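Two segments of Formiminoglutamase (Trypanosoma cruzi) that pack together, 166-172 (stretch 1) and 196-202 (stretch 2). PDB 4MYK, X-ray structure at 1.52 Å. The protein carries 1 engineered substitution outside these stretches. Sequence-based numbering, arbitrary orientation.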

# COMPACT_ATOMS: atom_id res chain seq x y z
N PHE A 166 -25.99 3.90 -13.72
CA PHE A 166 -26.19 2.59 -14.32
C PHE A 166 -27.61 2.08 -14.14
O PHE A 166 -28.07 1.20 -14.87
CB PHE A 166 -25.12 1.61 -13.84
CG PHE A 166 -23.74 2.00 -14.28
CD1 PHE A 166 -23.39 1.90 -15.61
CD2 PHE A 166 -22.83 2.53 -13.39
CE1 PHE A 166 -22.15 2.27 -16.04
CE2 PHE A 166 -21.57 2.91 -13.82
CZ PHE A 166 -21.23 2.77 -15.14
N ARG A 167 -28.31 2.67 -13.19
CA ARG A 167 -29.75 2.50 -13.13
C ARG A 167 -30.29 3.01 -14.45
O ARG A 167 -31.08 2.33 -15.10
CB ARG A 167 -30.34 3.28 -11.95
CG ARG A 167 -31.86 3.25 -11.82
CD ARG A 167 -32.44 1.89 -12.13
NE ARG A 167 -33.02 1.21 -10.96
CZ ARG A 167 -33.92 1.73 -10.13
NH1 ARG A 167 -34.37 2.97 -10.30
NH2 ARG A 167 -34.37 1.01 -9.12
N GLN A 168 -29.83 4.19 -14.85
CA GLN A 168 -30.32 4.85 -16.06
C GLN A 168 -30.10 4.00 -17.28
O GLN A 168 -30.93 3.97 -18.18
CB GLN A 168 -29.62 6.19 -16.28
CG GLN A 168 -30.10 7.26 -15.34
CD GLN A 168 -29.46 8.60 -15.60
OE1 GLN A 168 -28.74 9.12 -14.76
NE2 GLN A 168 -29.73 9.17 -16.78
N LEU A 169 -28.98 3.31 -17.32
CA LEU A 169 -28.68 2.50 -18.48
C LEU A 169 -29.47 1.18 -18.45
O LEU A 169 -30.01 0.75 -19.47
CB LEU A 169 -27.16 2.34 -18.64
CG LEU A 169 -26.46 3.72 -18.70
CD1 LEU A 169 -24.93 3.64 -18.51
CD2 LEU A 169 -26.81 4.53 -19.98
N LEU A 170 -29.59 0.57 -17.28
CA LEU A 170 -30.40 -0.65 -17.16
C LEU A 170 -31.86 -0.38 -17.51
O LEU A 170 -32.56 -1.27 -17.98
CB LEU A 170 -30.29 -1.24 -15.76
CG LEU A 170 -28.93 -1.85 -15.45
CD1 LEU A 170 -28.84 -2.23 -13.98
CD2 LEU A 170 -28.69 -3.05 -16.36
N GLU A 171 -32.30 0.84 -17.26
CA GLU A 171 -33.67 1.23 -17.57
C GLU A 171 -33.87 1.55 -19.05
O GLU A 171 -34.97 1.90 -19.46
CB GLU A 171 -34.12 2.41 -16.71
CG GLU A 171 -34.23 2.10 -15.24
CD GLU A 171 -35.09 3.10 -14.50
OE1 GLU A 171 -34.52 3.96 -13.79
OE2 GLU A 171 -36.33 3.03 -14.63
N GLU A 172 -32.81 1.42 -19.86
CA GLU A 172 -32.91 1.68 -21.30
C GLU A 172 -33.52 0.50 -22.06
O GLU A 172 -33.10 -0.64 -21.89
CB GLU A 172 -31.53 2.01 -21.88
CG GLU A 172 -30.95 3.34 -21.41
CD GLU A 172 -31.56 4.52 -22.13
OE1 GLU A 172 -32.17 4.31 -23.21
OE2 GLU A 172 -31.44 5.65 -21.60
N GLN A 196 -29.87 -7.39 -6.11
CA GLN A 196 -31.14 -7.91 -6.62
C GLN A 196 -31.55 -7.27 -7.96
O GLN A 196 -31.87 -7.98 -8.91
CB GLN A 196 -32.22 -7.72 -5.56
CG GLN A 196 -33.62 -7.87 -6.06
CD GLN A 196 -34.65 -7.74 -4.95
OE1 GLN A 196 -35.37 -6.74 -4.87
NE2 GLN A 196 -34.73 -8.76 -4.10
N TYR A 197 -31.54 -5.94 -8.02
CA TYR A 197 -31.90 -5.20 -9.24
C TYR A 197 -31.07 -5.58 -10.47
O TYR A 197 -31.61 -5.91 -11.53
CB TYR A 197 -31.82 -3.68 -8.99
CG TYR A 197 -32.18 -2.83 -10.20
CD1 TYR A 197 -31.20 -2.22 -10.98
CD2 TYR A 197 -33.51 -2.64 -10.57
CE1 TYR A 197 -31.53 -1.45 -12.10
CE2 TYR A 197 -33.85 -1.87 -11.68
CZ TYR A 197 -32.86 -1.28 -12.44
OH TYR A 197 -33.22 -0.51 -13.53
N VAL A 198 -29.75 -5.52 -10.34
CA VAL A 198 -28.85 -5.93 -11.41
C VAL A 198 -29.12 -7.36 -11.84
O VAL A 198 -29.29 -7.65 -13.03
CB VAL A 198 -27.38 -5.86 -10.96
CG1 VAL A 198 -26.47 -6.49 -12.01
CG2 VAL A 198 -26.97 -4.42 -10.66
N ARG A 199 -29.14 -8.27 -10.88
CA ARG A 199 -29.31 -9.68 -11.20
C ARG A 199 -30.68 -9.95 -11.79
O ARG A 199 -30.81 -10.77 -12.70
CB ARG A 199 -29.01 -10.55 -9.99
CG ARG A 199 -27.50 -10.75 -9.81
CD ARG A 199 -27.12 -11.11 -8.40
NE ARG A 199 -25.74 -11.54 -8.30
CZ ARG A 199 -25.14 -11.93 -7.17
NH1 ARG A 199 -25.82 -11.93 -6.03
NH2 ARG A 199 -23.87 -12.31 -7.19
N ASP A 200 -31.69 -9.24 -11.29
CA ASP A 200 -33.04 -9.34 -11.86
C ASP A 200 -33.11 -8.75 -13.26
O ASP A 200 -34.10 -8.91 -13.97
CB ASP A 200 -34.07 -8.67 -10.95
CG ASP A 200 -34.52 -9.56 -9.81
OD1 ASP A 200 -34.07 -10.72 -9.72
OD2 ASP A 200 -35.34 -9.10 -8.99
N HIS A 201 -32.06 -8.04 -13.65
CA HIS A 201 -31.94 -7.55 -15.01
C HIS A 201 -30.96 -8.42 -15.77
O HIS A 201 -30.61 -8.11 -16.91
CB HIS A 201 -31.47 -6.09 -15.01
CG HIS A 201 -32.59 -5.10 -14.88
ND1 HIS A 201 -33.12 -4.73 -13.66
CD2 HIS A 201 -33.28 -4.41 -15.81
CE1 HIS A 201 -34.09 -3.86 -13.85
NE2 HIS A 201 -34.21 -3.64 -15.15
N GLN A 202 -30.53 -9.50 -15.13
CA GLN A 202 -29.61 -10.47 -15.70
C GLN A 202 -28.18 -9.95 -15.86
O GLN A 202 -27.39 -10.49 -16.63
CB GLN A 202 -30.14 -11.01 -17.02
CG GLN A 202 -31.46 -11.72 -16.90
CD GLN A 202 -31.92 -12.23 -18.24
OE1 GLN A 202 -32.62 -11.53 -18.98
NE2 GLN A 202 -31.53 -13.46 -18.58

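Two helix ends lie side by side here, running in nearly the same direction with 26° between their axes, and each gives way to a turn within the stretch. At a closest approach of 11.5 Å the axes are too far apart for backbone to meet backbone, so side chains make most of the contact. The nearest CA atoms, those of L170 and H201, are still 7.4 Å apart. No hydrogen bond crosses between the stretches; the contact rests on apolar packing and one cation-pi interaction, and it buries a modest 275 Å².

Y197 is a main bridge across the gap. Its CA-to-CB bond points toward the other helix, and chi1 at 180° (t) extends the ring across the space, where it meets R167, L170 and E171. With chi2 at -102° the ring offers a face to R167 while its CE1 lies 3.4 Å from CD1 of L170. The ring is long enough to cross and broad enough to touch three residues of the other stretch.

R167 starts sideways to the partner, yet its end comes nearer. Chi1 is t, but chi2 at 40° (p) bends the chain, and chi3 at 112° lies between wells. This folded course places CZ of R167 4.2 Å from the centroid of the Y197 ring, 24° off the ring normal, so the positive charge sits over the pi face. The guanidinium also forms a long salt bridge one helical turn along, with NH1 of R167 3.6 Å from OE1 of E171. The arginine thus serves an aromatic partner across the gap and a carboxylate in its own stretch. E171 adds a small contact, its CG 3.3 Å from OH of Y197.

L170 supplies the apolar filling. It points toward the other stretch in the m, t conformation common for leucine in helices, and CD1 also reaches CG2 of V198 at 4.4 Å, a looser contact than the one with tyrosine. On the turn beyond the second helix, H201 lays a ring face against CB of L170, while its CB stands 4.3 Å from CD2 of that leucine. The histidine is tied back to its own helix: ND1 of H201 donates to O of Y197 at 2.9 Å, with chi1 at -86° and chi2 at 84° bringing the nitrogen to that carbonyl.

The rule to read is simple: one long aromatic bridges, leucine packs against it, and a bent arginine lies over one face.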